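PDB 6COJ: probable CoA-transferase alpha subunit, which binds a bulky cyclic acyl-CoA thioester and probably acts on such thioesters as part of a CoA-transferase-type enzyme. Local coordinates for residues A[43-48]-A[181-186]; A[53-58]-A[76-81]. The protein carries 1 engineered substitution. One frame throughout, in Å; residues are numbered along the deposited sequence.

Contact 1 (A[43-48]-A[181-186]); sequences SRRKPM and LVHLNL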
loop_
_atom_site.group_PDB
_atom_site.type_symbol
_atom_site.label_atom_id
_atom_site.label_comp_id
_atom_site.label_asym_id
_atom_site.label_seq_id
_atom_site.Cartn_x
_atom_site.Cartn_y
_atom_site.Cartn_z
ATOM N N SER A 43 -12.830 -18.541 2.821
ATOM C CA SER A 43 -14.124 -18.728 2.161
ATOM C C SER A 43 -14.800 -17.388 1.859
ATOM O O SER A 43 -15.968 -17.147 2.192
ATOM C CB SER A 43 -15.013 -19.649 2.992
ATOM O OG SER A 43 -16.212 -19.976 2.312
ATOM N N ARG A 44 -14.052 -16.500 1.200
ATOM C CA ARG A 44 -14.504 -15.134 0.936
ATOM C C ARG A 44 -14.115 -14.736 -0.478
ATOM O O ARG A 44 -12.924 -14.689 -0.811
ATOM C CB ARG A 44 -13.928 -14.133 1.953
ATOM C CG ARG A 44 -14.068 -14.583 3.399
ATOM C CD ARG A 44 -13.371 -13.646 4.377
ATOM N NE ARG A 44 -13.150 -14.298 5.665
ATOM C CZ ARG A 44 -13.252 -13.715 6.854
ATOM N NH1 ARG A 44 -13.614 -12.437 6.963
ATOM N NH2 ARG A 44 -13.020 -14.425 7.949
ATOM N N ARG A 45 -15.130 -14.435 -1.288
ATOM C CA ARG A 45 -14.998 -13.946 -2.668
ATOM C C ARG A 45 -13.946 -14.701 -3.465
ATOM O O ARG A 45 -13.105 -14.125 -4.157
ATOM C CB ARG A 45 -14.825 -12.428 -2.748
ATOM C CG ARG A 45 -15.501 -11.857 -4.000
ATOM C CD ARG A 45 -15.377 -10.328 -4.119
ATOM N NE ARG A 45 -13.969 -9.962 -4.288
ATOM C CZ ARG A 45 -13.270 -9.156 -3.494
ATOM N NH1 ARG A 45 -13.842 -8.523 -2.468
ATOM N NH2 ARG A 45 -11.979 -8.971 -3.759
ATOM N N LYS A 46 -14.026 -16.032 -3.389
ATOM C CA LYS A 46 -13.165 -16.846 -4.218
ATOM C C LYS A 46 -13.749 -16.943 -5.624
ATOM O O LYS A 46 -14.970 -16.942 -5.794
ATOM C CB LYS A 46 -13.074 -18.245 -3.624
ATOM C CG LYS A 46 -12.183 -18.290 -2.397
ATOM C CD LYS A 46 -10.740 -18.130 -2.792
ATOM C CE LYS A 46 -9.818 -18.106 -1.599
ATOM N NZ LYS A 46 -8.423 -18.026 -2.088
ATOM N N PRO A 47 -12.889 -17.023 -6.666
ATOM C CA PRO A 47 -13.388 -17.230 -8.047
ATOM C C PRO A 47 -13.771 -18.690 -8.268
ATOM O O PRO A 47 -13.129 -19.450 -9.008
ATOM C CB PRO A 47 -12.190 -16.788 -8.893
ATOM C CG PRO A 47 -11.008 -17.177 -8.056
ATOM C CD PRO A 47 -11.422 -16.874 -6.626
ATOM N N MET A 48 -14.847 -19.104 -7.593
ATOM C CA MET A 48 -15.211 -20.515 -7.547
ATOM C C MET A 48 -15.692 -21.025 -8.900
ATOM O O MET A 48 -15.447 -22.192 -9.239
ATOM C CB MET A 48 -16.267 -20.758 -6.468
ATOM C CG MET A 48 -15.816 -20.474 -5.048
ATOM S SD MET A 48 -14.485 -21.540 -4.471
ATOM C CE MET A 48 -15.414 -23.030 -4.115
ATOM N N LEU A 181 -6.394 -15.542 -10.981
ATOM C CA LEU A 181 -7.842 -15.713 -11.091
ATOM C C LEU A 181 -8.466 -14.977 -9.915
ATOM O O LEU A 181 -8.158 -15.282 -8.758
ATOM C CB LEU A 181 -8.223 -17.198 -11.027
ATOM C CG LEU A 181 -7.495 -18.142 -11.982
ATOM C CD1 LEU A 181 -7.879 -19.584 -11.670
ATOM C CD2 LEU A 181 -7.813 -17.798 -13.421
ATOM N N VAL A 182 -9.317 -13.986 -10.200
ATOM C CA VAL A 182 -9.969 -13.204 -9.154
ATOM C C VAL A 182 -11.431 -13.013 -9.534
ATOM O O VAL A 182 -11.797 -13.062 -10.709
ATOM C CB VAL A 182 -9.285 -11.831 -8.912
ATOM C CG1 VAL A 182 -7.806 -12.012 -8.518
ATOM C CG2 VAL A 182 -9.404 -10.935 -10.145
ATOM N N HIS A 183 -12.270 -12.785 -8.519
ATOM C CA HIS A 183 -13.697 -12.534 -8.706
ATOM C C HIS A 183 -14.071 -11.229 -8.023
ATOM O O HIS A 183 -13.758 -11.031 -6.844
ATOM C CB HIS A 183 -14.544 -13.652 -8.092
ATOM C CG HIS A 183 -16.004 -13.501 -8.362
ATOM N ND1 HIS A 183 -16.572 -13.868 -9.564
ATOM C CD2 HIS A 183 -17.013 -13.010 -7.601
ATOM C CE1 HIS A 183 -17.872 -13.625 -9.526
ATOM N NE2 HIS A 183 -18.167 -13.109 -8.345
ATOM N N LEU A 184 -14.764 -10.360 -8.750
ATOM C CA LEU A 184 -15.171 -9.060 -8.235
ATOM C C LEU A 184 -16.659 -8.833 -8.487
ATOM O O LEU A 184 -17.333 -9.605 -9.174
ATOM C CB LEU A 184 -14.310 -7.927 -8.820
ATOM C CG LEU A 184 -12.920 -7.884 -8.180
ATOM C CD1 LEU A 184 -11.967 -7.021 -8.990
ATOM C CD2 LEU A 184 -13.001 -7.361 -6.737
ATOM N N ASN A 185 -17.186 -7.755 -7.913
ATOM C CA ASN A 185 -18.630 -7.576 -7.953
ATOM C C ASN A 185 -19.131 -6.954 -9.248
ATOM O O ASN A 185 -20.261 -7.225 -9.660
ATOM C CB ASN A 185 -19.112 -6.778 -6.740
ATOM C CG ASN A 185 -18.792 -7.485 -5.438
ATOM O OD1 ASN A 185 -19.603 -8.282 -4.923
ATOM N ND2 ASN A 185 -17.618 -7.224 -4.907
ATOM N N LEU A 186 -18.337 -6.104 -9.882
ATOM C CA LEU A 186 -18.812 -5.340 -11.021
ATOM C C LEU A 186 -17.613 -5.010 -11.885
ATOM O O LEU A 186 -16.527 -4.742 -11.364
ATOM C CB LEU A 186 -19.448 -4.034 -10.530
ATOM C CG LEU A 186 -20.428 -3.325 -11.450
ATOM C CD1 LEU A 186 -21.614 -4.231 -11.764
ATOM C CD2 LEU A 186 -20.894 -2.072 -10.750
HETATM O O HOH W 1 -11.181 -13.054 -5.959
#

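Contact 2 (A[53-58]-A[76-81]); sequences ALLRSD and CSAGKV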
loop_
_atom_site.group_PDB
_atom_site.type_symbol
_atom_site.label_atom_id
_atom_site.label_comp_id
_atom_site.label_asym_id
_atom_site.label_seq_id
_atom_site.Cartn_x
_atom_site.Cartn_y
_atom_site.Cartn_z
ATOM N N ALA A 53 -14.249 -24.439 -13.464
ATOM C CA ALA A 53 -13.824 -24.592 -14.853
ATOM C C ALA A 53 -12.451 -25.254 -14.936
ATOM O O ALA A 53 -12.198 -26.063 -15.839
ATOM C CB ALA A 53 -13.843 -23.239 -15.569
ATOM N N LEU A 54 -11.556 -24.933 -13.996
ATOM C CA LEU A 54 -10.287 -25.653 -13.912
ATOM C C LEU A 54 -10.505 -27.148 -13.690
ATOM O O LEU A 54 -9.828 -27.978 -14.312
ATOM C CB LEU A 54 -9.433 -25.073 -12.785
ATOM C CG LEU A 54 -8.325 -24.120 -13.212
ATOM C CD1 LEU A 54 -7.661 -23.486 -11.989
ATOM C CD2 LEU A 54 -7.297 -24.842 -14.060
ATOM N N LEU A 55 -11.437 -27.511 -12.799
ATOM C CA LEU A 55 -11.710 -28.919 -12.525
ATOM C C LEU A 55 -12.210 -29.643 -13.766
ATOM O O LEU A 55 -11.886 -30.816 -13.980
ATOM C CB LEU A 55 -12.724 -29.052 -11.385
ATOM C CG LEU A 55 -12.129 -29.414 -10.017
ATOM C CD1 LEU A 55 -11.054 -28.426 -9.611
ATOM C CD2 LEU A 55 -13.215 -29.510 -8.948
ATOM N N ARG A 56 -13.016 -28.968 -14.585
ATOM C CA ARG A 56 -13.517 -29.582 -15.810
ATOM C C ARG A 56 -12.401 -29.799 -16.821
ATOM O O ARG A 56 -12.499 -30.705 -17.656
ATOM C CB ARG A 56 -14.596 -28.693 -16.431
ATOM C CG ARG A 56 -15.890 -28.632 -15.654
ATOM C CD ARG A 56 -17.010 -28.051 -16.500
ATOM N NE ARG A 56 -16.764 -26.681 -16.925
ATOM C CZ ARG A 56 -17.076 -25.606 -16.201
ATOM N NH1 ARG A 56 -17.648 -25.748 -15.013
ATOM N NH2 ARG A 56 -16.830 -24.393 -16.669
ATOM N N SER A 57 -11.354 -28.976 -16.771
ATOM C CA SER A 57 -10.253 -29.011 -17.721
ATOM C C SER A 57 -9.243 -30.089 -17.337
ATOM O O SER A 57 -9.334 -30.721 -16.282
ATOM C CB SER A 57 -9.536 -27.659 -17.763
ATOM O OG SER A 57 -8.603 -27.512 -16.692
ATOM N N ASP A 58 -8.255 -30.279 -18.210
ATOM C CA ASP A 58 -7.129 -31.161 -17.930
ATOM C C ASP A 58 -5.910 -30.422 -17.397
ATOM O O ASP A 58 -4.834 -31.020 -17.298
ATOM C CB ASP A 58 -6.760 -31.992 -19.164
ATOM C CG ASP A 58 -6.233 -31.154 -20.318
ATOM O OD1 ASP A 58 -6.214 -29.908 -20.220
ATOM O OD2 ASP A 58 -5.835 -31.754 -21.339
ATOM N N CYS A 76 -7.313 -29.654 -4.862
ATOM C CA CYS A 76 -6.699 -30.851 -4.295
ATOM C C CYS A 76 -7.553 -32.081 -4.543
ATOM O O CYS A 76 -7.018 -33.177 -4.762
ATOM C CB CYS A 76 -6.462 -30.663 -2.798
ATOM S SG CYS A 76 -5.084 -29.567 -2.401
ATOM N N SER A 77 -8.880 -31.929 -4.498
ATOM C CA SER A 77 -9.751 -33.069 -4.758
ATOM C C SER A 77 -9.538 -33.649 -6.150
ATOM O O SER A 77 -9.816 -34.835 -6.365
ATOM C CB SER A 77 -11.228 -32.706 -4.560
ATOM O OG SER A 77 -11.769 -32.003 -5.673
ATOM N N ALA A 78 -9.039 -32.852 -7.090
ATOM C CA ALA A 78 -8.797 -33.312 -8.449
ATOM C C ALA A 78 -7.324 -33.564 -8.722
ATOM O O ALA A 78 -6.947 -33.782 -9.882
ATOM C CB ALA A 78 -9.372 -32.309 -9.453
ATOM N N GLY A 79 -6.492 -33.553 -7.680
ATOM C CA GLY A 79 -5.075 -33.814 -7.836
ATOM C C GLY A 79 -4.350 -32.803 -8.694
ATOM O O GLY A 79 -3.359 -33.153 -9.351
ATOM N N LYS A 80 -4.822 -31.560 -8.721
ATOM C CA LYS A 80 -4.276 -30.568 -9.637
ATOM C C LYS A 80 -3.141 -29.748 -9.044
ATOM O O LYS A 80 -2.561 -28.933 -9.767
ATOM C CB LYS A 80 -5.385 -29.649 -10.161
ATOM C CG LYS A 80 -6.278 -30.344 -11.194
ATOM C CD LYS A 80 -7.441 -29.467 -11.579
ATOM C CE LYS A 80 -8.340 -30.155 -12.576
ATOM N NZ LYS A 80 -7.699 -30.332 -13.907
ATOM N N VAL A 81 -2.793 -29.954 -7.775
ATOM C CA VAL A 81 -1.826 -29.117 -7.067
ATOM C C VAL A 81 -0.559 -29.921 -6.823
ATOM O O VAL A 81 -0.603 -31.015 -6.242
ATOM C CB VAL A 81 -2.401 -28.591 -5.747
ATOM C CG1 VAL A 81 -1.385 -27.686 -5.047
ATOM C CG2 VAL A 81 -3.703 -27.854 -6.002
#

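Contact 1 (A[43-48]-A[181-186])
The loop between strand 35-38 and helix 48-56 bends over strand 177-184, the neighbour of strand 35-38 in the parallel sheet. Arg-45, its backbone in the left-handed region, reaches across to the strand and bends at chi3 (65°). NE thereby donates to His-183 O at 2.8 Å, approaching in both the carbonyl and guanidinium planes, with an N-H...O angle of 143°. One face of the guanidinium receives Leu-184 CD2, 3.5 Å from Arg-45 NH2, while NH2 itself also binds Asp-203 and Pro-200 O. A water links the backbones, hydrogen-bonded to Arg-45 O and accepting from His-183 N, each at 2.8 Å. In this Rossmann-like sheet, strand order 4-3-2-1-5-6-7, the first and fifth strands meet where the chain reverses its direction of build-up. An alanine at Arg-45 would remove the NE bond and the Asp-203 salt bridge, and would probably loosen the loop over the strand. Pro-47, centre of an inverse gamma turn and N-cap of helix 48-56, lays CG 4.1 Å from Leu-181 CB and CA 3.8 Å from His-183 CB. The His-183 imidazole is gripped at both nitrogens, by Ser-216 OG and Glu-218 OE1, which fixes its rotation.

Contact 2 (A[53-58]-A[76-81])
Lys-80 carries most of this contact, reaching from just past the end of helix 70-77 to the C-terminal end of helix 48-56. Its CB points toward the other segment, and CG stands anti to the carbonyl carbon (chi1 -74°), from where the chain runs extended to CE. CD passes 4.2 Å from Leu-55 CD1. CE lies against the backbone of the last helical turn, 3.6 Å from Leu-55 CA and 3.2 Å from Leu-54 O. A bend at chi4 (-69°) then turns NZ to Ser-57 O, to which it donates at 2.9 Å from 52° above the carbonyl plane, off the lone pairs. NZ also donates to Val-59 O, so the ammonium sits among backbone carbonyls, where the helix end would probably favour its positive charge. Leu-54 O, which lies close by, accepts from Ser-57 OG at 2.7 Å on a lone pair; the same hydroxyl is also bonded to Val-59 N, tying the helix end to the following turn. Nearer the surface, Leu-55 CG touches Ala-78 CB at 4.0 Å. Gly-79, with positive phi, is the C-prime residue of a Schellman motif: its N bonds to Cys-76 O and Lys-80 N to Leu-75 O. The contact thus joins the ends of two helices from successive beta-alpha-beta crossovers of a Rossmann-like fold.

Overall arrangement
Helix 48-56 connects the two contacts: it starts at Pro-47 in contact 1 and finishes against Lys-80 in contact 2. Their centres are about 18 Å apart, yet they meet in the core, where Leu-181 CD1 packs 3.9 Å from Leu-54 CD1. Helix 70-77 forms a second connection, since Lys-46 NZ, hydrogen-bonded to Gly-39 O, also salt-bridges Asp-71 near its start, while its Schellman end lies in contact 2. Contact 1 is the deeper, its centre about 8 Å from that of the chain, against about 14 Å for contact 2. It does not reach the ligand: the Lys-46 side chain stays about 12 Å from the bound acyl-CoA, although the pocket residue Trp-41 shortly precedes segment 43-48.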